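Local coordinates for beta-N-acetylglucosaminidase-like protein Glycoside hydrolase family 20 (Flavobacterium johnsoniae, PDB 6YHH) that probably hydrolyses terminal beta-linked N-acetylglucosamine residues from chitin-derived oligosaccharides, as a family 20 glycoside hydrolase, at residues Arg155-Pro159 and Trp451-Pro457; Val183-Trp188 and His236-Ile240; Glu200-Asp204 and Arg272-Asn276; Ile414-Val420 and Arg463-Thr468. Residues are numbered along the deposited sequence.

How the interactions relate
From the N terminus, the chain leaves strand 146-152 into loop 155-159, whose partner 451-457 follows strand 443-450, so interaction 1 joins neighbouring parallel barrel strands across nearly 300 residues. Interactions 2 and 3 lie within that span. Interaction 2 ties strands 177-184 and 187-188 to helix 238-243, and interaction 3 ties helix 197-202 to the loop before helix 289-302; the two cross, touching through W188 with A202 and Q186 with N276. Interaction 4 joins the loop after strand 406-408 to the junction of helices 460-464 and 467-476; it opens inside interaction 1 and closes beyond it, so these cross. R155 meets Q186 of interaction 2, while W451 packs on D415 of interaction 4.

Interaction 1: Arg155-Pro159 and Trp451-Pro457; sequences RHFQP and WTELATP. With TRS (2-amino-2-hydroxymethyl-propane-1,3-diol), chain C.
Two irregular loops run side by side, R155 opposite E453 (CA to CA 5.1 Å) and Q158 opposite P457 (5.5 Å). The second makes a type I turn from T452 to A455; in the first, P159 stands at the N-cap position of the following helix. The H156 side chain (chi1 m, chi2 82°) lies against this turn: ND1 donates to T452 O (2.7 Å), and A455 and T456 backbone atoms lie over one ring face. H156 N donates to T452 OG1 (3.1 Å), whose p rotamer also brings it to D152 O. Q158, folded m,m, donates from NE2 to H156 O (3.0 Å) and weakly to A455 O (3.4 Å). P159 CD packs on P457 CG at 3.6 Å. R155 bends at chi2 (p), then runs out past E453 and W451. Its NE hydrogen-bonds to Q186, NH1 pairs with D152, and E453 OE2 lies over the guanidinium face, 3.5 Å from R155 NH1, a purely electrostatic salt bridge. In a Tris molecule, probably from the crystallisation liquor, O2 accepts from R155 NH2 (2.8 Å) and O3 donates to E453 OE2 (2.6 Å). Such loops form a TIM barrel's active-site end, with the R155 side chain about 6 Å from that of predicted proton donor E317.

Interaction 2: Val183-Trp188 and His236-Ile240; sequences VDDQGW and HGSAI
A type I turn, D184 to G187, links the end of strand 177-184 to the short antiparallel strand 187-188, with hydrogen bonds D184 N to G187 O (3.1 Å) and G187 N to D184 O (3.3 Å); G187 has phi/psi 152/148, angles that call for glycine. The closest CA pair across the contact is D185-S238, 4.4 Å. The second segment starts at H236, with left-handed backbone angles (55/40) and chi1 m; its O accepts from a water at 2.7 Å, and its side chain lies beside the predicted proton donor E317. After G237, S238 (chi1 m) donates from both N (3.0 Å) and OG (2.6 Å) to D185 OD1. A239 points its CB at D184 O, 3.3 Å away. I240 (m,t) places CG1 4.1 Å from V183 CG1 and 3.9 Å from W188 CE3, and its N donates to the same water (3.1 Å), which weakly donates to D184 O (2.9 Å). The contact seats the start of helix 238-243 against strands 177-184 and 187-188, with helix 197-202 packing on W188 and A239.

Interaction 3: Glu200-Asp204 and Arg272-Asn276; sequences ELASD and RIERN
The first segment leaves the end of helix 197-202: E200 is helical, S203 is already in loop (-126/-17), and D204 adopts left-handed angles (58/24). The second is irregular, with extended backbone at R272 to E274 and a bend at R275 (-103/-18). The nearest CA atoms are those of A202 and I273, 6.1 Å apart. I273, in the m,t rotamer, points at the helix end and sets its CD1 against backbone, 3.5 Å from L201 O and 3.7 Å from A202 C, with D204 OD1 3.6 Å away. D204 (chi1 m) also faces across. R275 folds m,m at its base and then extends with chi3 and chi4 near 180°, presenting the guanidinium edge to the carboxylate: R275 NH1 donates to D204 OD2 at 2.8 Å and NH2 to D204 OD1 at 2.9 Å, both nearly linear. Within its own segment E274 OE2 accepts from N276 N (3.1 Å), holding the bend beyond R275. F64 of the second subunit packs on both D204 and R275, so the ion pair lies at the subunit interface. This is loop-to-helix-end packing within the family 20 catalytic domain, away from the predicted catalytic residue, closed by a bidentate, end-on Asp-Arg salt bridge.

Interaction 4: Ile414-Val420 and Arg463-Thr468; sequences IDLMYPV and RVWPRT
Segment 414-420 begins as a 3-10 turn (I414 to L416), passes through M417 in left-handed conformation (70/26), then extends through Y418 and P419. Opposite it, helix 460-464 ends and helix 467-476 starts, separated by W465 and by P466, which is preceded by a cis peptide bond and occupies the N-cap position. CA atoms come closest at I414-V464 (6.6 Å) and V420-R467 (5.6 Å). The hydrogen bonds centre on R467, whose m,t,m side chain reaches into the curve of the first segment. R467 NH2 donates to I414 O (2.8 Å) and, within its own segment, to R463 O (2.8 Å); R467 NH1 donates to Y418 O (2.9 Å), weakly to I414 O (3.3 Å), and to a water (2.9 Å) that accepts from Y418 N at 2.8 Å. T468 OG1 donates to V464 O at 2.7 Å. Packing flanks this core: I414 (p,t) inserts CD1 4.1 Å from V464 CG2, also in van der Waals contact with the T468 hydroxyl, and V420 CB meets R467 CG at 3.8 Å. M417, folded m,m,m, lays its CE over one face of the R463 guanidinium, 3.7 Å from R463 NE; R463 hydrogen-bonds to the backbone O of C560 and A557. M450 of strand 443-450 backs I414 and V464. The buried R467 thus spreads its charge over main-chain dipoles on both sides, holding the irregular loop to the helix junction.

Interaction 1: Arg155-Pro159 and Trp451-Pro457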
# COMPACT_ATOMS: atom_id res chain seq x y z
N ARG A 155 -6.35 -15.28 -10.94
CA ARG A 155 -7.72 -14.80 -10.96
C ARG A 155 -7.74 -13.25 -10.85
O ARG A 155 -8.27 -12.56 -11.68
CB ARG A 155 -8.53 -15.45 -9.85
CG ARG A 155 -9.03 -16.86 -10.21
CD ARG A 155 -8.00 -17.79 -10.77
NE ARG A 155 -8.57 -19.13 -11.05
CZ ARG A 155 -8.82 -20.05 -10.13
NH1 ARG A 155 -8.49 -19.86 -8.84
NH2 ARG A 155 -9.50 -21.12 -10.44
N HIS A 156 -7.11 -12.72 -9.82
CA HIS A 156 -6.70 -11.34 -9.72
C HIS A 156 -5.21 -11.27 -9.51
O HIS A 156 -4.68 -11.81 -8.57
CB HIS A 156 -7.33 -10.56 -8.54
CG HIS A 156 -8.75 -10.13 -8.79
ND1 HIS A 156 -9.82 -10.98 -8.60
CD2 HIS A 156 -9.27 -8.98 -9.28
CE1 HIS A 156 -10.94 -10.34 -8.91
NE2 HIS A 156 -10.64 -9.14 -9.32
N PHE A 157 -4.56 -10.60 -10.44
CA PHE A 157 -3.13 -10.39 -10.38
C PHE A 157 -2.83 -9.64 -9.10
O PHE A 157 -3.52 -8.63 -8.74
CB PHE A 157 -2.61 -9.69 -11.62
CG PHE A 157 -1.14 -9.38 -11.58
CD1 PHE A 157 -0.22 -10.42 -11.72
CD2 PHE A 157 -0.65 -8.07 -11.46
CE1 PHE A 157 1.13 -10.22 -11.66
CE2 PHE A 157 0.73 -7.86 -11.41
CZ PHE A 157 1.62 -8.94 -11.57
N GLN A 158 -1.77 -10.09 -8.44
CA GLN A 158 -1.30 -9.45 -7.22
C GLN A 158 0.11 -8.89 -7.47
O GLN A 158 1.09 -9.65 -7.59
CB GLN A 158 -1.27 -10.41 -6.07
CG GLN A 158 -2.57 -11.17 -5.85
CD GLN A 158 -3.70 -10.25 -5.42
OE1 GLN A 158 -3.51 -9.30 -4.73
NE2 GLN A 158 -4.88 -10.57 -5.90
N PRO A 159 0.22 -7.57 -7.52
CA PRO A 159 1.52 -6.95 -7.87
C PRO A 159 2.64 -7.28 -6.84
O PRO A 159 2.41 -7.76 -5.73
CB PRO A 159 1.21 -5.45 -7.85
CG PRO A 159 -0.18 -5.39 -8.29
CD PRO A 159 -0.81 -6.53 -7.45
N TRP A 451 -7.05 -18.32 -2.96
CA TRP A 451 -7.65 -18.19 -4.28
C TRP A 451 -8.23 -16.76 -4.44
O TRP A 451 -8.78 -16.21 -3.49
CB TRP A 451 -8.68 -19.22 -4.53
CG TRP A 451 -8.19 -20.62 -4.32
CD1 TRP A 451 -8.38 -21.39 -3.22
CD2 TRP A 451 -7.25 -21.31 -5.14
NE1 TRP A 451 -7.68 -22.59 -3.34
CE2 TRP A 451 -6.94 -22.53 -4.48
CE3 TRP A 451 -6.64 -21.02 -6.32
CZ2 TRP A 451 -6.14 -23.51 -5.08
CZ3 TRP A 451 -5.84 -21.98 -6.91
CH2 TRP A 451 -5.58 -23.19 -6.31
N THR A 452 -8.05 -16.16 -5.62
CA THR A 452 -8.36 -14.72 -5.78
C THR A 452 -9.47 -14.34 -6.73
O THR A 452 -9.56 -13.16 -7.11
CB THR A 452 -7.08 -13.93 -6.06
OG1 THR A 452 -6.44 -14.39 -7.27
CG2 THR A 452 -6.12 -13.97 -4.93
N GLU A 453 -10.44 -15.23 -6.95
CA GLU A 453 -11.64 -14.84 -7.68
C GLU A 453 -12.26 -13.58 -7.14
O GLU A 453 -12.72 -12.71 -7.94
CB GLU A 453 -12.70 -15.89 -7.63
CG GLU A 453 -12.40 -17.20 -8.37
CD GLU A 453 -11.65 -18.26 -7.66
OE1 GLU A 453 -10.94 -17.96 -6.66
OE2 GLU A 453 -11.84 -19.45 -8.09
N LEU A 454 -12.33 -13.46 -5.79
CA LEU A 454 -13.04 -12.43 -5.15
C LEU A 454 -12.17 -11.53 -4.25
O LEU A 454 -12.66 -10.99 -3.26
CB LEU A 454 -14.21 -12.99 -4.32
CG LEU A 454 -15.19 -13.91 -5.08
CD1 LEU A 454 -16.27 -14.57 -4.16
CD2 LEU A 454 -15.84 -13.17 -6.29
N ALA A 455 -10.90 -11.42 -4.58
CA ALA A 455 -9.96 -10.56 -3.84
C ALA A 455 -9.07 -9.82 -4.81
O ALA A 455 -8.28 -10.41 -5.51
CB ALA A 455 -9.17 -11.35 -2.87
N THR A 456 -9.12 -8.51 -4.72
CA THR A 456 -8.23 -7.63 -5.50
C THR A 456 -6.98 -7.39 -4.70
O THR A 456 -6.91 -7.75 -3.54
CB THR A 456 -8.93 -6.28 -5.70
OG1 THR A 456 -9.25 -5.76 -4.39
CG2 THR A 456 -10.22 -6.45 -6.53
N PRO A 457 -6.01 -6.73 -5.30
CA PRO A 457 -4.84 -6.33 -4.46
C PRO A 457 -5.22 -5.49 -3.28
O PRO A 457 -4.51 -5.51 -2.27
CB PRO A 457 -4.00 -5.50 -5.42
CG PRO A 457 -4.34 -6.11 -6.73
CD PRO A 457 -5.78 -6.46 -6.73
C TRS C . -10.27 -23.71 -6.88
C1 TRS C . -10.08 -23.74 -5.42
C2 TRS C . -8.88 -23.61 -7.49
C3 TRS C . -11.10 -22.52 -7.27
N TRS C . -11.00 -24.92 -7.34
O1 TRS C . -11.33 -23.99 -4.77
O2 TRS C . -9.00 -23.38 -8.85
O3 TRS C . -10.52 -21.33 -6.77

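Interaction 2: Val183-Trp188 and His236-Ile240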
# COMPACT_ATOMS: atom_id res chain seq x y z
N VAL A 183 -0.55 -19.38 -12.91
CA VAL A 183 -1.30 -19.63 -14.10
C VAL A 183 -2.64 -20.28 -13.76
O VAL A 183 -2.70 -21.14 -12.87
CB VAL A 183 -0.55 -20.61 -15.07
CG1 VAL A 183 -1.36 -20.67 -16.36
CG2 VAL A 183 0.94 -20.19 -15.24
N ASP A 184 -3.71 -19.83 -14.42
CA ASP A 184 -4.98 -20.48 -14.33
C ASP A 184 -5.79 -20.01 -15.54
O ASP A 184 -5.21 -19.42 -16.53
CB ASP A 184 -5.66 -20.18 -12.97
CG ASP A 184 -6.55 -21.28 -12.50
OD1 ASP A 184 -7.62 -21.48 -13.16
OD2 ASP A 184 -6.22 -21.97 -11.55
N ASP A 185 -7.09 -20.30 -15.56
CA ASP A 185 -7.91 -19.97 -16.73
C ASP A 185 -7.97 -18.46 -17.04
O ASP A 185 -8.20 -18.03 -18.16
CB ASP A 185 -9.37 -20.45 -16.53
CG ASP A 185 -9.49 -21.97 -16.47
OD1 ASP A 185 -9.31 -22.61 -17.56
OD2 ASP A 185 -9.79 -22.44 -15.33
N GLN A 186 -7.78 -17.69 -15.98
CA GLN A 186 -7.98 -16.25 -15.97
C GLN A 186 -6.69 -15.46 -16.25
O GLN A 186 -6.69 -14.22 -16.14
CB GLN A 186 -8.57 -15.84 -14.60
CG GLN A 186 -9.94 -16.38 -14.35
CD GLN A 186 -10.01 -17.83 -13.89
OE1 GLN A 186 -9.01 -18.49 -13.65
NE2 GLN A 186 -11.20 -18.34 -13.82
N GLY A 187 -5.57 -16.18 -16.52
CA GLY A 187 -4.35 -15.50 -16.89
C GLY A 187 -3.09 -16.25 -16.53
O GLY A 187 -3.07 -16.98 -15.58
N TRP A 188 -2.08 -16.04 -17.38
CA TRP A 188 -0.71 -16.52 -17.25
C TRP A 188 0.19 -15.40 -16.77
O TRP A 188 0.19 -14.30 -17.39
CB TRP A 188 -0.21 -16.97 -18.67
CG TRP A 188 1.20 -17.35 -18.69
CD1 TRP A 188 2.24 -16.51 -18.76
CD2 TRP A 188 1.77 -18.67 -18.64
NE1 TRP A 188 3.41 -17.19 -18.69
CE2 TRP A 188 3.15 -18.51 -18.63
CE3 TRP A 188 1.23 -19.95 -18.56
CZ2 TRP A 188 4.03 -19.62 -18.55
CZ3 TRP A 188 2.07 -21.02 -18.51
CH2 TRP A 188 3.45 -20.85 -18.46
N HIS A 236 -7.74 -26.37 -16.29
CA HIS A 236 -7.57 -24.94 -16.03
C HIS A 236 -6.71 -24.36 -17.14
O HIS A 236 -5.91 -23.42 -16.91
CB HIS A 236 -6.90 -24.74 -14.63
CG HIS A 236 -7.87 -24.87 -13.47
ND1 HIS A 236 -8.27 -26.05 -12.88
CD2 HIS A 236 -8.53 -23.89 -12.82
CE1 HIS A 236 -9.14 -25.77 -11.93
NE2 HIS A 236 -9.31 -24.48 -11.89
N GLY A 237 -6.97 -24.82 -18.37
CA GLY A 237 -6.09 -24.49 -19.50
C GLY A 237 -6.48 -23.32 -20.35
O GLY A 237 -5.86 -23.13 -21.40
N SER A 238 -7.49 -22.52 -19.96
CA SER A 238 -8.05 -21.49 -20.89
C SER A 238 -7.02 -20.52 -21.44
O SER A 238 -7.05 -20.15 -22.61
CB SER A 238 -9.26 -20.74 -20.31
OG SER A 238 -10.22 -21.62 -19.80
N ALA A 239 -6.18 -19.99 -20.55
CA ALA A 239 -5.23 -19.00 -20.88
C ALA A 239 -4.09 -19.58 -21.66
O ALA A 239 -3.76 -19.04 -22.72
CB ALA A 239 -4.70 -18.37 -19.63
N ILE A 240 -3.57 -20.74 -21.24
CA ILE A 240 -2.51 -21.40 -22.02
C ILE A 240 -2.95 -21.62 -23.47
O ILE A 240 -2.19 -21.38 -24.47
CB ILE A 240 -2.08 -22.70 -21.36
CG1 ILE A 240 -1.38 -22.43 -20.02
CG2 ILE A 240 -1.13 -23.47 -22.29
CD1 ILE A 240 -1.08 -23.69 -19.29
O HOH W 1 -4.63 -21.53 -18.43

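Interaction 3: Glu200-Asp204 and Arg272-Asn276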
# COMPACT_ATOMS: atom_id res chain seq x y z
N GLU A 200 1.61 -11.94 -24.51
CA GLU A 200 0.85 -11.14 -25.41
C GLU A 200 -0.63 -11.40 -25.37
O GLU A 200 -1.46 -10.43 -25.35
CB GLU A 200 1.35 -11.40 -26.85
CG GLU A 200 0.74 -10.50 -27.90
CD GLU A 200 0.87 -11.05 -29.35
OE1 GLU A 200 1.42 -12.16 -29.65
OE2 GLU A 200 0.36 -10.32 -30.23
N LEU A 201 -0.99 -12.67 -25.35
CA LEU A 201 -2.36 -13.12 -25.58
C LEU A 201 -3.06 -13.64 -24.32
O LEU A 201 -4.27 -13.77 -24.35
CB LEU A 201 -2.38 -14.23 -26.63
CG LEU A 201 -1.86 -13.81 -28.03
CD1 LEU A 201 -1.94 -15.00 -28.93
CD2 LEU A 201 -2.62 -12.61 -28.58
N ALA A 202 -2.31 -13.98 -23.29
CA ALA A 202 -2.91 -14.71 -22.14
C ALA A 202 -2.68 -14.01 -20.80
O ALA A 202 -2.82 -14.68 -19.75
CB ALA A 202 -2.38 -16.16 -22.10
N SER A 203 -2.29 -12.74 -20.80
CA SER A 203 -1.99 -12.03 -19.53
C SER A 203 -2.71 -10.70 -19.28
O SER A 203 -2.65 -10.19 -18.17
CB SER A 203 -0.49 -11.73 -19.35
OG SER A 203 -0.10 -10.63 -20.17
N ASP A 204 -3.28 -10.08 -20.31
CA ASP A 204 -3.82 -8.70 -20.25
C ASP A 204 -2.73 -7.71 -19.83
O ASP A 204 -3.00 -6.61 -19.35
CB ASP A 204 -5.01 -8.58 -19.27
CG ASP A 204 -6.19 -9.40 -19.65
OD1 ASP A 204 -6.63 -9.35 -20.82
OD2 ASP A 204 -6.71 -10.12 -18.73
N ARG A 272 -10.28 -18.35 -24.89
CA ARG A 272 -10.06 -16.96 -24.53
C ARG A 272 -9.66 -16.94 -23.01
O ARG A 272 -9.83 -17.93 -22.31
CB ARG A 272 -11.39 -16.17 -24.71
CG ARG A 272 -12.39 -16.65 -23.66
CD ARG A 272 -13.90 -16.53 -23.88
NE ARG A 272 -14.65 -16.99 -22.67
N ILE A 273 -9.09 -15.81 -22.56
CA ILE A 273 -8.81 -15.64 -21.14
C ILE A 273 -10.20 -15.59 -20.42
O ILE A 273 -11.12 -14.83 -20.77
CB ILE A 273 -8.05 -14.33 -20.84
CG1 ILE A 273 -6.69 -14.22 -21.55
CG2 ILE A 273 -7.87 -14.13 -19.35
CD1 ILE A 273 -6.10 -12.87 -21.47
N GLU A 274 -10.39 -16.46 -19.47
CA GLU A 274 -11.64 -16.55 -18.80
C GLU A 274 -11.86 -15.36 -17.83
O GLU A 274 -10.97 -15.00 -17.11
CB GLU A 274 -11.71 -17.85 -18.05
CG GLU A 274 -12.98 -18.10 -17.35
CD GLU A 274 -14.16 -18.11 -18.33
OE1 GLU A 274 -14.13 -18.64 -19.47
OE2 GLU A 274 -15.08 -17.44 -17.94
N ARG A 275 -13.08 -14.78 -17.86
CA ARG A 275 -13.40 -13.59 -17.06
C ARG A 275 -14.24 -13.96 -15.83
O ARG A 275 -14.40 -13.09 -14.92
CB ARG A 275 -14.13 -12.53 -17.89
CG ARG A 275 -13.36 -12.09 -19.14
CD ARG A 275 -11.97 -11.65 -18.79
NE ARG A 275 -11.27 -11.13 -19.95
CZ ARG A 275 -10.01 -10.73 -19.89
NH1 ARG A 275 -9.38 -10.81 -18.78
NH2 ARG A 275 -9.38 -10.33 -21.01
N ASN A 276 -14.84 -15.12 -15.84
CA ASN A 276 -15.72 -15.59 -14.74
C ASN A 276 -14.95 -16.58 -13.88
O ASN A 276 -13.85 -17.00 -14.20
CB ASN A 276 -16.92 -16.33 -15.33
CG ASN A 276 -17.89 -15.39 -16.00
OD1 ASN A 276 -17.95 -14.24 -15.70
ND2 ASN A 276 -18.66 -15.90 -16.87

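Interaction 4: Ile414-Val420 and Arg463-Thr468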
# COMPACT_ATOMS: atom_id res chain seq x y z
N ILE A 414 -9.06 -20.31 2.94
CA ILE A 414 -9.36 -18.99 3.56
C ILE A 414 -10.18 -18.10 2.60
O ILE A 414 -10.89 -17.21 3.05
CB ILE A 414 -8.05 -18.27 3.97
CG1 ILE A 414 -6.98 -18.33 2.91
CG2 ILE A 414 -7.44 -18.90 5.19
CD1 ILE A 414 -5.81 -17.39 3.16
N ASP A 415 -10.13 -18.36 1.28
CA ASP A 415 -10.92 -17.59 0.37
C ASP A 415 -12.39 -17.73 0.52
O ASP A 415 -13.14 -16.84 0.08
CB ASP A 415 -10.51 -17.94 -1.08
CG ASP A 415 -10.79 -19.37 -1.42
OD1 ASP A 415 -10.32 -20.23 -0.66
OD2 ASP A 415 -11.49 -19.65 -2.44
N LEU A 416 -12.87 -18.84 1.16
CA LEU A 416 -14.30 -19.12 1.23
C LEU A 416 -14.98 -18.40 2.38
O LEU A 416 -16.16 -18.58 2.64
CB LEU A 416 -14.45 -20.66 1.32
CG LEU A 416 -13.90 -21.36 0.05
CD1 LEU A 416 -14.09 -22.90 0.21
CD2 LEU A 416 -14.40 -20.84 -1.28
N MET A 417 -14.18 -17.67 3.15
CA MET A 417 -14.69 -16.77 4.20
C MET A 417 -15.29 -17.47 5.41
O MET A 417 -16.16 -16.91 6.12
CB MET A 417 -15.64 -15.68 3.65
CG MET A 417 -15.06 -14.95 2.42
SD MET A 417 -13.36 -14.41 2.60
CE MET A 417 -13.53 -13.12 3.80
N TYR A 418 -14.83 -18.67 5.65
CA TYR A 418 -15.28 -19.43 6.88
C TYR A 418 -14.70 -18.82 8.15
O TYR A 418 -13.69 -18.12 8.18
CB TYR A 418 -14.84 -20.89 6.73
CG TYR A 418 -15.35 -21.67 5.54
CD1 TYR A 418 -16.64 -21.60 5.13
CD2 TYR A 418 -14.51 -22.56 4.87
CE1 TYR A 418 -17.12 -22.35 4.10
CE2 TYR A 418 -14.98 -23.33 3.83
CZ TYR A 418 -16.27 -23.22 3.44
OH TYR A 418 -16.77 -24.01 2.40
N PRO A 419 -15.37 -19.12 9.29
CA PRO A 419 -14.86 -18.63 10.57
C PRO A 419 -13.47 -19.16 10.90
O PRO A 419 -13.14 -20.32 10.51
CB PRO A 419 -15.88 -19.18 11.58
CG PRO A 419 -17.06 -19.58 10.76
CD PRO A 419 -16.54 -19.99 9.39
N VAL A 420 -12.70 -18.35 11.62
CA VAL A 420 -11.33 -18.70 11.98
C VAL A 420 -11.25 -20.08 12.67
O VAL A 420 -10.32 -20.82 12.44
CB VAL A 420 -10.60 -17.61 12.72
CG1 VAL A 420 -11.21 -17.43 14.16
CG2 VAL A 420 -9.13 -17.86 12.83
N ARG A 463 -8.61 -10.63 3.46
CA ARG A 463 -9.01 -12.06 3.37
C ARG A 463 -7.96 -12.97 4.04
O ARG A 463 -8.29 -13.93 4.78
CB ARG A 463 -9.25 -12.42 1.88
CG ARG A 463 -10.68 -12.09 1.43
CD ARG A 463 -11.16 -10.67 1.65
NE ARG A 463 -12.59 -10.56 1.36
CZ ARG A 463 -13.43 -9.78 2.07
NH1 ARG A 463 -12.97 -8.90 2.97
NH2 ARG A 463 -14.76 -9.83 1.79
N VAL A 464 -6.69 -12.73 3.77
CA VAL A 464 -5.61 -13.61 4.30
C VAL A 464 -5.43 -13.47 5.81
O VAL A 464 -5.27 -14.48 6.49
CB VAL A 464 -4.29 -13.37 3.55
CG1 VAL A 464 -3.17 -14.26 4.07
CG2 VAL A 464 -4.54 -13.67 2.10
N TRP A 465 -5.46 -12.25 6.30
CA TRP A 465 -5.09 -11.89 7.71
C TRP A 465 -6.27 -11.31 8.41
O TRP A 465 -7.01 -10.49 7.82
CB TRP A 465 -3.93 -10.87 7.69
CG TRP A 465 -2.75 -11.38 6.85
CD1 TRP A 465 -2.37 -10.96 5.57
CD2 TRP A 465 -1.83 -12.43 7.20
NE1 TRP A 465 -1.30 -11.73 5.14
CE2 TRP A 465 -0.96 -12.62 6.13
CE3 TRP A 465 -1.72 -13.29 8.35
CZ2 TRP A 465 0.01 -13.61 6.13
CZ3 TRP A 465 -0.72 -14.25 8.36
CH2 TRP A 465 0.13 -14.42 7.22
N PRO A 466 -6.49 -11.67 9.70
CA PRO A 466 -5.57 -12.43 10.51
C PRO A 466 -5.81 -13.93 10.55
O PRO A 466 -5.10 -14.64 11.31
CB PRO A 466 -5.79 -11.85 11.90
CG PRO A 466 -7.28 -11.59 11.89
CD PRO A 466 -7.57 -11.10 10.48
N ARG A 467 -6.71 -14.48 9.79
CA ARG A 467 -6.97 -15.90 9.87
C ARG A 467 -5.77 -16.79 9.58
O ARG A 467 -5.63 -17.87 10.21
CB ARG A 467 -8.20 -16.37 9.06
CG ARG A 467 -9.54 -15.80 9.57
CD ARG A 467 -10.80 -16.15 8.78
NE ARG A 467 -10.65 -15.52 7.45
CZ ARG A 467 -11.00 -16.05 6.31
NH1 ARG A 467 -11.71 -17.15 6.26
NH2 ARG A 467 -10.62 -15.45 5.19
N THR A 468 -4.91 -16.41 8.64
CA THR A 468 -3.74 -17.20 8.35
C THR A 468 -2.74 -17.26 9.53
O THR A 468 -1.95 -18.17 9.61
CB THR A 468 -3.13 -16.74 7.03
OG1 THR A 468 -4.18 -16.89 6.04
CG2 THR A 468 -1.90 -17.55 6.67
O HOH W 2 -12.39 -19.55 4.72